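Local coordinates for protein endo alpha-1,4 polygalactosaminidase (Neosartorya fumigata, PDB 6OJ1) that hydrolyses alpha-1,4-linked galactosamine polymers at internal bonds and thereby disrupts microbial biofilms, at residues W42-L47 with I59-L64; Y48-T53 with L270-E275; S168-L173 with P194-N199. All coordinates share one frame; numbering follows the deposited sequence.

Interaction 1. Residues W42-L47 with I59-L64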
loop_
_atom_site.group_PDB
_atom_site.type_symbol
_atom_site.label_atom_id
_atom_site.label_comp_id
_atom_site.label_asym_id
_atom_site.label_seq_id
_atom_site.Cartn_x
_atom_site.Cartn_y
_atom_site.Cartn_z
ATOM N N TRP A 42 1.194 11.382 6.887
ATOM C CA TRP A 42 1.956 10.716 5.843
ATOM C C TRP A 42 1.781 11.441 4.517
ATOM O O TRP A 42 0.940 12.333 4.357
ATOM C CB TRP A 42 1.570 9.233 5.701
ATOM C CG TRP A 42 0.236 8.941 5.038
ATOM C CD1 TRP A 42 -0.977 9.496 5.339
ATOM C CD2 TRP A 42 -0.013 7.969 4.007
ATOM N NE1 TRP A 42 -1.960 8.950 4.536
ATOM C CE2 TRP A 42 -1.397 8.017 3.710
ATOM C CE3 TRP A 42 0.802 7.068 3.303
ATOM C CZ2 TRP A 42 -1.986 7.205 2.736
ATOM C CZ3 TRP A 42 0.219 6.250 2.330
ATOM C CH2 TRP A 42 -1.169 6.322 2.062
ATOM N N GLN A 43 2.626 11.045 3.574
ATOM C CA GLN A 43 2.560 11.437 2.180
ATOM C C GLN A 43 2.781 10.174 1.366
ATOM O O GLN A 43 3.484 9.262 1.805
ATOM C CB GLN A 43 3.617 12.526 1.862
ATOM C CG GLN A 43 4.046 12.681 0.387
ATOM C CD GLN A 43 2.978 13.298 -0.523
ATOM O OE1 GLN A 43 1.802 12.956 -0.448
ATOM N NE2 GLN A 43 3.397 14.213 -1.393
ATOM N N ILE A 44 2.158 10.103 0.195
ATOM C CA ILE A 44 2.368 8.996 -0.725
ATOM C C ILE A 44 2.595 9.573 -2.114
ATOM O O ILE A 44 1.895 10.502 -2.532
ATOM C CB ILE A 44 1.198 7.988 -0.725
ATOM C CG1 ILE A 44 1.422 6.917 -1.803
ATOM C CG2 ILE A 44 -0.158 8.688 -0.902
ATOM C CD1 ILE A 44 0.482 5.693 -1.687
ATOM N N GLU A 45 3.598 9.051 -2.812
ATOM C CA GLU A 45 3.906 9.531 -4.162
ATOM C C GLU A 45 4.466 8.335 -4.918
ATOM O O GLU A 45 5.586 7.903 -4.640
ATOM C CB GLU A 45 4.892 10.695 -4.143
ATOM C CG GLU A 45 4.981 11.436 -5.487
ATOM C CD GLU A 45 5.842 10.702 -6.493
ATOM O OE1 GLU A 45 7.058 10.546 -6.229
ATOM O OE2 GLU A 45 5.300 10.260 -7.536
ATOM N N LEU A 46 3.682 7.803 -5.860
ATOM C CA LEU A 46 4.012 6.572 -6.563
ATOM C C LEU A 46 4.265 6.762 -8.049
ATOM O O LEU A 46 4.737 5.819 -8.698
ATOM C CB LEU A 46 2.877 5.541 -6.399
ATOM C CG LEU A 46 2.518 5.171 -4.974
ATOM C CD1 LEU A 46 1.525 3.970 -5.012
ATOM C CD2 LEU A 46 3.784 4.809 -4.211
ATOM N N LEU A 47 3.978 7.941 -8.606
ATOM C CA LEU A 47 4.004 8.069 -10.062
ATOM C C LEU A 47 5.428 8.153 -10.618
ATOM O O LEU A 47 5.724 7.572 -11.674
ATOM C CB LEU A 47 3.176 9.284 -10.485
ATOM C CG LEU A 47 3.035 9.523 -11.984
ATOM C CD1 LEU A 47 2.322 8.332 -12.624
ATOM C CD2 LEU A 47 2.270 10.817 -12.247
ATOM N N ILE A 59 5.902 10.193 7.555
ATOM C CA ILE A 59 6.043 8.953 6.806
ATOM C C ILE A 59 5.829 9.257 5.332
ATOM O O ILE A 59 4.856 9.929 4.974
ATOM C CB ILE A 59 5.037 7.877 7.272
ATOM C CG1 ILE A 59 5.342 7.427 8.705
ATOM C CG2 ILE A 59 5.048 6.707 6.313
ATOM C CD1 ILE A 59 4.226 6.566 9.321
ATOM N N TYR A 60 6.729 8.764 4.483
ATOM C CA TYR A 60 6.583 8.850 3.035
ATOM C C TYR A 60 6.459 7.447 2.466
ATOM O O TYR A 60 7.303 6.599 2.751
ATOM C CB TYR A 60 7.786 9.547 2.384
ATOM C CG TYR A 60 7.733 11.071 2.350
ATOM C CD1 TYR A 60 7.631 11.812 3.515
ATOM C CD2 TYR A 60 7.815 11.755 1.141
ATOM C CE1 TYR A 60 7.594 13.202 3.480
ATOM C CE2 TYR A 60 7.775 13.131 1.094
ATOM C CZ TYR A 60 7.669 13.849 2.270
ATOM O OH TYR A 60 7.642 15.227 2.242
ATOM N N ASP A 61 5.414 7.211 1.667
ATOM C CA ASP A 61 5.188 5.945 0.968
ATOM C C ASP A 61 5.544 6.205 -0.499
ATOM O O ASP A 61 4.898 7.025 -1.165
ATOM C CB ASP A 61 3.735 5.499 1.150
ATOM C CG ASP A 61 3.429 4.144 0.533
ATOM O OD1 ASP A 61 4.285 3.549 -0.151
ATOM O OD2 ASP A 61 2.292 3.666 0.756
ATOM N N ILE A 62 6.598 5.545 -0.990
ATOM C CA ILE A 62 7.119 5.806 -2.329
ATOM C C ILE A 62 7.421 4.482 -3.024
ATOM O O ILE A 62 7.552 3.428 -2.391
ATOM C CB ILE A 62 8.383 6.687 -2.299
ATOM C CG1 ILE A 62 9.499 5.978 -1.518
ATOM C CG2 ILE A 62 8.079 8.063 -1.658
ATOM C CD1 ILE A 62 10.811 6.784 -1.424
ATOM N N ASP A 63 7.550 4.549 -4.348
ATOM C CA ASP A 63 7.738 3.337 -5.143
ATOM C C ASP A 63 9.082 2.667 -4.866
ATOM O O ASP A 63 10.132 3.317 -4.849
ATOM C CB ASP A 63 7.602 3.668 -6.629
ATOM C CG ASP A 63 7.640 2.422 -7.492
ATOM O OD1 ASP A 63 6.567 1.796 -7.683
ATOM O OD2 ASP A 63 8.749 2.050 -7.937
ATOM N N LEU A 64 9.040 1.343 -4.659
ATOM C CA LEU A 64 10.239 0.566 -4.355
ATOM C C LEU A 64 11.275 0.633 -5.473
ATOM O O LEU A 64 12.480 0.719 -5.208
ATOM C CB LEU A 64 9.840 -0.898 -4.106
ATOM C CG LEU A 64 10.998 -1.895 -4.019
ATOM C CD1 LEU A 64 11.895 -1.574 -2.842
ATOM C CD2 LEU A 64 10.412 -3.302 -3.914
HETATM O O HOH W 1 7.808 7.169 -5.985
HETATM O O HOH W 2 4.606 3.110 -8.930
#

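Interaction 2. Residues Y48-T53 with L270-E275. With NAG (2-acetamido-2-deoxy-beta-D-glucopyranose), chain B; NAG (2-acetamido-2-deoxy-beta-D-glucopyranose), chain C.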
loop_
_atom_site.group_PDB
_atom_site.type_symbol
_atom_site.label_atom_id
_atom_site.label_comp_id
_atom_site.label_asym_id
_atom_site.label_seq_id
_atom_site.Cartn_x
_atom_site.Cartn_y
_atom_site.Cartn_z
ATOM N N TYR A 48 6.326 8.873 -9.941
ATOM C CA TYR A 48 7.681 9.078 -10.430
ATOM C C TYR A 48 8.630 9.078 -9.238
ATOM O O TYR A 48 8.207 9.018 -8.082
ATOM C CB TYR A 48 7.799 10.385 -11.249
ATOM C CG TYR A 48 6.985 11.541 -10.672
ATOM C CD1 TYR A 48 7.296 12.084 -9.430
ATOM C CD2 TYR A 48 5.910 12.081 -11.369
ATOM C CE1 TYR A 48 6.564 13.123 -8.896
ATOM C CE2 TYR A 48 5.169 13.126 -10.845
ATOM C CZ TYR A 48 5.499 13.642 -9.604
ATOM O OH TYR A 48 4.755 14.670 -9.071
ATOM N N ALA A 49 9.926 9.111 -9.523
ATOM C CA ALA A 49 10.910 9.172 -8.452
ATOM C C ALA A 49 10.616 10.377 -7.565
ATOM O O ALA A 49 10.295 11.458 -8.060
ATOM C CB ALA A 49 12.318 9.269 -9.038
ATOM N N LEU A 50 10.692 10.188 -6.247
ATOM C CA LEU A 50 10.329 11.266 -5.329
ATOM C C LEU A 50 11.245 12.469 -5.524
ATOM O O LEU A 50 12.472 12.357 -5.423
ATOM C CB LEU A 50 10.389 10.775 -3.881
ATOM C CG LEU A 50 9.955 11.830 -2.846
ATOM C CD1 LEU A 50 8.431 12.095 -2.893
ATOM C CD2 LEU A 50 10.401 11.442 -1.436
ATOM N N ASN A 51 10.647 13.630 -5.816
ATOM C CA ASN A 51 11.438 14.837 -6.036
ATOM C C ASN A 51 10.846 16.032 -5.293
ATOM O O ASN A 51 11.076 17.187 -5.690
ATOM C CB ASN A 51 11.552 15.160 -7.529
ATOM C CG ASN A 51 10.198 15.278 -8.201
ATOM O OD1 ASN A 51 9.170 15.028 -7.581
ATOM N ND2 ASN A 51 10.196 15.679 -9.476
ATOM N N ASP A 52 10.084 15.778 -4.241
ATOM C CA ASP A 52 9.525 16.837 -3.411
ATOM C C ASP A 52 9.443 16.292 -1.993
ATOM O O ASP A 52 8.642 15.399 -1.713
ATOM C CB ASP A 52 8.156 17.271 -3.918
ATOM C CG ASP A 52 7.617 18.469 -3.164
ATOM O OD1 ASP A 52 8.156 18.791 -2.080
ATOM O OD2 ASP A 52 6.684 19.109 -3.680
ATOM N N THR A 53 10.294 16.797 -1.107
ATOM C CA THR A 53 10.238 16.411 0.297
ATOM C C THR A 53 9.782 17.576 1.164
ATOM O O THR A 53 10.029 17.589 2.372
ATOM C CB THR A 53 11.597 15.879 0.756
ATOM O OG1 THR A 53 12.590 16.903 0.603
ATOM C CG2 THR A 53 11.998 14.690 -0.098
ATOM N N LEU A 270 -1.505 9.634 -8.020
ATOM C CA LEU A 270 -0.604 9.594 -6.865
ATOM C C LEU A 270 0.738 10.275 -7.162
ATOM O O LEU A 270 1.809 9.793 -6.781
ATOM C CB LEU A 270 -0.419 8.154 -6.371
ATOM C CG LEU A 270 -1.697 7.565 -5.749
ATOM C CD1 LEU A 270 -1.463 6.051 -5.428
ATOM C CD2 LEU A 270 -2.121 8.347 -4.505
ATOM N N ASN A 271 0.679 11.430 -7.828
ATOM C CA ASN A 271 1.864 12.270 -7.976
ATOM C C ASN A 271 2.089 13.082 -6.693
ATOM O O ASN A 271 1.526 12.743 -5.648
ATOM C CB ASN A 271 1.739 13.148 -9.235
ATOM C CG ASN A 271 0.581 14.159 -9.164
ATOM O OD1 ASN A 271 -0.103 14.281 -8.147
ATOM N ND2 ASN A 271 0.389 14.911 -10.252
ATOM N N ASN A 272 2.911 14.144 -6.734
ATOM C CA ASN A 272 3.279 14.845 -5.498
ATOM C C ASN A 272 2.075 15.501 -4.815
ATOM O O ASN A 272 2.014 15.559 -3.577
ATOM C CB ASN A 272 4.332 15.935 -5.774
ATOM C CG ASN A 272 5.774 15.391 -5.855
ATOM O OD1 ASN A 272 6.168 14.501 -5.107
ATOM N ND2 ASN A 272 6.572 15.978 -6.753
ATOM N N TRP A 273 1.141 16.055 -5.589
ATOM C CA TRP A 273 0.134 16.949 -5.015
ATOM C C TRP A 273 -0.615 16.278 -3.871
ATOM O O TRP A 273 -1.003 15.116 -3.970
ATOM C CB TRP A 273 -0.873 17.386 -6.078
ATOM C CG TRP A 273 -1.961 18.243 -5.505
ATOM C CD1 TRP A 273 -1.905 19.586 -5.265
ATOM C CD2 TRP A 273 -3.258 17.811 -5.079
ATOM N NE1 TRP A 273 -3.099 20.022 -4.738
ATOM C CE2 TRP A 273 -3.939 18.948 -4.603
ATOM C CE3 TRP A 273 -3.903 16.568 -5.047
ATOM C CZ2 TRP A 273 -5.238 18.888 -4.119
ATOM C CZ3 TRP A 273 -5.198 16.508 -4.565
ATOM C CH2 TRP A 273 -5.849 17.656 -4.098
ATOM N N VAL A 274 -0.829 17.021 -2.783
ATOM C CA VAL A 274 -1.550 16.473 -1.633
ATOM C C VAL A 274 -2.191 17.615 -0.862
ATOM O O VAL A 274 -1.652 18.721 -0.790
ATOM C CB VAL A 274 -0.617 15.628 -0.725
ATOM C CG1 VAL A 274 0.552 16.453 -0.212
ATOM C CG2 VAL A 274 -1.378 15.010 0.442
ATOM N N GLU A 275 -3.366 17.348 -0.293
ATOM C CA GLU A 275 -3.953 18.232 0.701
ATOM C C GLU A 275 -4.254 17.423 1.950
ATOM O O GLU A 275 -4.471 16.207 1.884
ATOM C CB GLU A 275 -5.227 18.916 0.195
ATOM C CG GLU A 275 -4.942 20.076 -0.735
ATOM C CD GLU A 275 -6.178 20.891 -1.057
ATOM O OE1 GLU A 275 -6.069 21.775 -1.929
ATOM O OE2 GLU A 275 -7.245 20.656 -0.442
HETATM C C1 NAG B . 9.001 15.785 -10.266
HETATM C C2 NAG B . 8.736 17.219 -10.710
HETATM C C3 NAG B . 7.592 17.269 -11.727
HETATM C C4 NAG B . 7.809 16.275 -12.863
HETATM C C5 NAG B . 8.073 14.889 -12.285
HETATM C C6 NAG B . 8.421 13.857 -13.330
HETATM C C7 NAG B . 9.300 18.854 -8.978
HETATM C C8 NAG B . 8.825 19.581 -7.757
HETATM N N2 NAG B . 8.419 18.027 -9.547
HETATM O O3 NAG B . 7.501 18.592 -12.240
HETATM O O4 NAG B . 6.638 16.218 -13.675
HETATM O O5 NAG B . 9.197 14.958 -11.401
HETATM O O6 NAG B . 9.524 14.279 -14.124
HETATM O O7 NAG B . 10.425 19.021 -9.440
HETATM C C1 NAG C . 6.919 16.321 -15.085
HETATM C C2 NAG C . 5.654 15.895 -15.856
HETATM C C3 NAG C . 5.828 16.122 -17.359
HETATM C C4 NAG C . 6.312 17.535 -17.643
HETATM C C5 NAG C . 7.575 17.817 -16.844
HETATM C C6 NAG C . 8.086 19.230 -17.032
HETATM C C7 NAG C . 4.389 14.111 -14.738
HETATM C C8 NAG C . 4.193 12.636 -14.608
HETATM N N2 NAG C . 5.340 14.499 -15.594
HETATM O O3 NAG C . 4.570 15.944 -18.003
HETATM O O4 NAG C . 6.597 17.659 -19.029
HETATM O O5 NAG C . 7.280 17.662 -15.452
HETATM O O6 NAG C . 7.174 20.187 -16.510
HETATM O O7 NAG C . 3.721 14.918 -14.096
HETATM O O HOH W 3 6.013 14.776 -2.389
#

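Interaction 3. Residues S168-L173 with P194-N199. With NAG (2-acetamido-2-deoxy-beta-D-glucopyranose), chain E; NAG (2-acetamido-2-deoxy-beta-D-glucopyranose), chain D.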
loop_
_atom_site.group_PDB
_atom_site.type_symbol
_atom_site.label_atom_id
_atom_site.label_comp_id
_atom_site.label_asym_id
_atom_site.label_seq_id
_atom_site.Cartn_x
_atom_site.Cartn_y
_atom_site.Cartn_z
ATOM N N SER A 168 -3.155 -16.410 3.307
ATOM C CA SER A 168 -1.882 -17.126 3.287
ATOM C C SER A 168 -0.777 -16.229 2.744
ATOM O O SER A 168 0.321 -16.158 3.308
ATOM C CB SER A 168 -2.009 -18.391 2.432
ATOM O OG SER A 168 -0.747 -19.016 2.219
ATOM N N PHE A 169 -1.064 -15.547 1.635
ATOM C CA PHE A 169 -0.068 -14.731 0.942
ATOM C C PHE A 169 0.339 -13.538 1.790
ATOM O O PHE A 169 1.535 -13.242 1.929
ATOM C CB PHE A 169 -0.650 -14.277 -0.397
ATOM C CG PHE A 169 0.312 -13.517 -1.283
ATOM C CD1 PHE A 169 1.540 -14.068 -1.665
ATOM C CD2 PHE A 169 -0.047 -12.273 -1.783
ATOM C CE1 PHE A 169 2.401 -13.360 -2.525
ATOM C CE2 PHE A 169 0.806 -11.571 -2.639
ATOM C CZ PHE A 169 2.022 -12.130 -3.008
ATOM N N VAL A 170 -0.644 -12.849 2.374
ATOM C CA VAL A 170 -0.341 -11.661 3.165
ATOM C C VAL A 170 0.467 -12.047 4.401
ATOM O O VAL A 170 1.437 -11.373 4.758
ATOM C CB VAL A 170 -1.644 -10.917 3.524
ATOM C CG1 VAL A 170 -1.415 -9.931 4.664
ATOM C CG2 VAL A 170 -2.214 -10.192 2.277
ATOM N N ASN A 171 0.106 -13.152 5.061
ATOM C CA ASN A 171 0.888 -13.538 6.227
ATOM C C ASN A 171 2.284 -14.002 5.827
ATOM O O ASN A 171 3.252 -13.755 6.562
ATOM C CB ASN A 171 0.143 -14.610 7.026
ATOM C CG ASN A 171 -0.932 -14.011 7.913
ATOM O OD1 ASN A 171 -0.709 -12.981 8.560
ATOM N ND2 ASN A 171 -2.103 -14.644 7.955
ATOM N N PHE A 172 2.409 -14.643 4.660
ATOM C CA PHE A 172 3.720 -14.981 4.108
ATOM C C PHE A 172 4.563 -13.733 3.881
ATOM O O PHE A 172 5.737 -13.681 4.272
ATOM C CB PHE A 172 3.534 -15.749 2.791
ATOM C CG PHE A 172 4.735 -15.730 1.881
ATOM C CD1 PHE A 172 5.756 -16.649 2.045
ATOM C CD2 PHE A 172 4.806 -14.821 0.821
ATOM C CE1 PHE A 172 6.853 -16.646 1.191
ATOM C CE2 PHE A 172 5.895 -14.811 -0.034
ATOM C CZ PHE A 172 6.921 -15.730 0.155
ATOM N N LEU A 173 3.978 -12.720 3.235
ATOM C CA LEU A 173 4.683 -11.457 3.021
ATOM C C LEU A 173 5.067 -10.809 4.346
ATOM O O LEU A 173 6.172 -10.269 4.476
ATOM C CB LEU A 173 3.817 -10.498 2.201
ATOM C CG LEU A 173 3.499 -10.879 0.750
ATOM C CD1 LEU A 173 2.525 -9.851 0.163
ATOM C CD2 LEU A 173 4.781 -10.952 -0.108
ATOM N N PRO A 194 -9.496 -9.678 9.930
ATOM C CA PRO A 194 -9.339 -10.484 11.155
ATOM C C PRO A 194 -8.232 -11.512 11.071
ATOM O O PRO A 194 -7.624 -11.841 12.094
ATOM C CB PRO A 194 -10.705 -11.177 11.296
ATOM C CG PRO A 194 -11.645 -10.306 10.589
ATOM C CD PRO A 194 -10.881 -9.734 9.428
ATOM N N SER A 195 -7.945 -12.014 9.873
ATOM C CA SER A 195 -7.025 -13.126 9.700
ATOM C C SER A 195 -5.576 -12.703 9.510
ATOM O O SER A 195 -4.701 -13.577 9.522
ATOM C CB SER A 195 -7.449 -13.972 8.505
ATOM O OG SER A 195 -8.693 -14.583 8.775
ATOM N N VAL A 196 -5.304 -11.403 9.340
ATOM C CA VAL A 196 -3.945 -10.920 9.093
ATOM C C VAL A 196 -3.540 -9.780 10.023
ATOM O O VAL A 196 -2.357 -9.427 10.084
ATOM C CB VAL A 196 -3.754 -10.465 7.626
ATOM C CG1 VAL A 196 -4.070 -11.609 6.650
ATOM C CG2 VAL A 196 -4.584 -9.164 7.319
ATOM N N ILE A 197 -4.496 -9.199 10.756
ATOM C CA ILE A 197 -4.217 -7.939 11.452
ATOM C C ILE A 197 -3.082 -8.078 12.469
ATOM O O ILE A 197 -2.284 -7.147 12.642
ATOM C CB ILE A 197 -5.501 -7.375 12.103
ATOM C CG1 ILE A 197 -5.212 -5.987 12.691
ATOM C CG2 ILE A 197 -6.055 -8.313 13.175
ATOM C CD1 ILE A 197 -6.452 -5.168 12.971
ATOM N N LYS A 198 -2.968 -9.229 13.141
ATOM C CA LYS A 198 -1.910 -9.383 14.139
ATOM C C LYS A 198 -0.523 -9.242 13.526
ATOM O O LYS A 198 0.432 -8.890 14.228
ATOM C CB LYS A 198 -2.026 -10.734 14.847
ATOM C CG LYS A 198 -3.244 -10.865 15.731
ATOM C CD LYS A 198 -3.296 -12.244 16.373
ATOM N N ASN A 199 -0.389 -9.522 12.231
ATOM C CA ASN A 199 0.873 -9.415 11.519
ATOM C C ASN A 199 1.063 -8.044 10.878
ATOM O O ASN A 199 2.133 -7.782 10.318
ATOM C CB ASN A 199 0.961 -10.504 10.434
ATOM C CG ASN A 199 2.097 -11.492 10.670
ATOM O OD1 ASN A 199 3.036 -11.216 11.427
ATOM N ND2 ASN A 199 2.021 -12.651 10.004
HETATM C C1 NAG E . -3.458 -17.632 12.955
HETATM C C2 NAG E . -3.686 -17.030 11.550
HETATM C C3 NAG E . -5.160 -16.648 11.342
HETATM C C4 NAG E . -6.066 -17.827 11.690
HETATM C C5 NAG E . -5.768 -18.287 13.113
HETATM C C6 NAG E . -6.628 -19.446 13.571
HETATM C C7 NAG E . -2.848 -14.726 11.969
HETATM C C8 NAG E . -1.828 -13.698 11.559
HETATM N N2 NAG E . -2.805 -15.893 11.303
HETATM O O3 NAG E . -5.334 -16.264 9.982
HETATM O O4 NAG E . -7.458 -17.550 11.540
HETATM O O5 NAG E . -4.399 -18.706 13.189
HETATM O O6 NAG E . -6.148 -20.692 13.087
HETATM O O7 NAG E . -3.673 -14.501 12.856
HETATM C C1 NAG D . -7.976 -16.335 12.154
HETATM C C2 NAG D . -9.419 -16.198 11.677
HETATM C C3 NAG D . -10.024 -14.902 12.222
HETATM C C4 NAG D . -9.877 -14.810 13.742
HETATM C C5 NAG D . -8.438 -15.137 14.168
HETATM C C6 NAG D . -8.262 -15.260 15.664
HETATM C C7 NAG D . -9.787 -17.373 9.550
HETATM C C8 NAG D . -9.848 -17.258 8.053
HETATM N N2 NAG D . -9.509 -16.247 10.222
HETATM O O3 NAG D . -11.394 -14.844 11.841
HETATM O O4 NAG D . -10.028 -13.454 14.156
HETATM O O5 NAG D . -7.961 -16.360 13.586
HETATM O O6 NAG D . -8.030 -13.986 16.251
HETATM O O7 NAG D . -9.976 -18.438 10.121
#

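Interaction 1. Residues W42-L47 with I59-L64
The strand that begins at Trp42 runs parallel to its neighbour, strand 59-63, their axes 12° apart, and three backbone hydrogen bonds stitch them together. Gln43 N donates to Ile59 O, Gln43 O accepts from Asp61 N (2.8 Å), and Asp61 O accepts from Glu45 N. The ladder then opens: Glu45 O and Asp63 N stand 3.9 Å apart, and a water bridges them, donating to Glu45 O (2.7 Å) and accepting from Asp63 N. A second water donates to both Leu46 O and Asp63 OD1; Asp63 OD1 also forms a salt bridge with Arg95, and OD2 accepts from Phe65 N.

Packing differs on the two faces. On one, Trp42, Ile44, Ile59 and Asp61 point into the barrel, where the first three meet Ile230 or Phe228 of strand 227-231. Asp61, with CG anti to its backbone N (chi1 -176°), lies alongside both Trp42 and Ile44: OD2 is in the plane of the indole at its edge, 3.7 Å from Trp42 CZ3, and as far from Ile44 CD1. On the other face Gln43 CB sits 4.1 Å from the Tyr60 ring centroid, almost on the ring normal, a CH-pi contact. The Gln43 chain bends at chi2 (71°), and its OE1 accepts from Ile44 N (2.9 Å) and from Lys266, while NE2 donates to Asn272 O.

The chemistry implies a firmly bonded start to the strand pair, where the Asp61 carboxylate is set against Trp42 and Ile44 on the barrel side, and a hydrated end, where water takes over from direct backbone pairing.

Interaction 2. Residues Y48-T53 with L270-E275
Asn272 is gripped at two points by the 48-53 loop. Its side-chain ND2 donates to Asn51 OD1 (2.9 Å, N-H...O 161°), with the acceptor close to the Asn272 amide plane, and its backbone N donates to Tyr48 OH (3.0 Å). A water adds a third link, donating to both Asn272 OD1 and Asp52 O (2.7 Å to the former). Asn272 CG, anti to its own carbonyl carbon (chi1 -82°), lies in the plane of the Tyr48 ring at its edge, and the amide is turned 71° from that ring. Asp52 CB rests 3.5 Å from Asn272 ND2, while Asn271 CB packs 3.4 Å from Tyr48 OH. Asn271 OD1 is held elsewhere, by Asn267.

Asn51 ND2 carries the first N-acetylglucosamine covalently, so the amide that bears the glycan also holds Asn272 through its oxygen. The sugar lies over one face of Tyr48, C5 3.6 Å above the ring plane and over its centre; the methyl C8 of the second N-acetylglucosamine reaches the ring edge. A tyrosine three residues ahead of an Asn-X-Thr sequon, its ring beneath the first sugar, recalls the aromatic sequons of N-glycosylated loops, here joining the loops that follow the first and the last parallel strands of a TIM barrel.

Interaction 3. Residues S168-L173 with P194-N199
Asn171 and Val170 of helix 163-179 meet the short helical segment 194-199 in a mostly buried contact on the outer, helical layer of the barrel, with a polar clasp beside a small apolar patch. The Asn171 amide works both ways: OD1 accepts from Asn199 ND2 (3.1 Å, N-H...O 164°), which comes from above the carbonyl plane, and ND2 donates to Ser195 O (3.2 Å, 171°), which lies in the amide plane. These two bonds fix the rotation of the amide, whose CG is anti to the carbonyl carbon of Asn171 (chi1 -80°). Val170 CG1 meets Val196 CG1 at 3.7 Å, the two side chains crossing at about a right angle.

Between the segments runs strand 183-187, so the contact ties the helix leading into one strand of the (beta/alpha) barrel to the turn of helix leading out of it; Val196 also touches Leu186 of that strand. Asn199 is anchored further by Asn175, which accepts from ND2, and by Thr30, whose N donates to OD1. A protein-bound glycan flanks the outer side: Ser195 O accepts a second hydrogen bond, from O3 of one N-acetylglucosamine (2.8 Å), and the methyl C8 of that sugar lies 3.3 Å from Asn171 OD1.

Overall arrangement
Interactions 1 and 2 form one continuous region, their centres about 7 Å apart: Leu46 N lies 2.9 Å from Leu270 O, probably a hydrogen bond, and Glu45 CG packs on Asn272 OD1. Their segments alternate along the chain, so the residues that leave the first strand at once meet those that follow the last parallel strand, where the barrel closes. Interaction 3 stands on the far side of the chain's centre, with its centre about 22 Å from that of interaction 1 and 29 Å from that of interaction 2, and touches neither. Interaction 2 carries a glycan on Asn51, and interaction 3 is flanked by one attached outside its segments, whereas interaction 1 turns one face to the barrel interior.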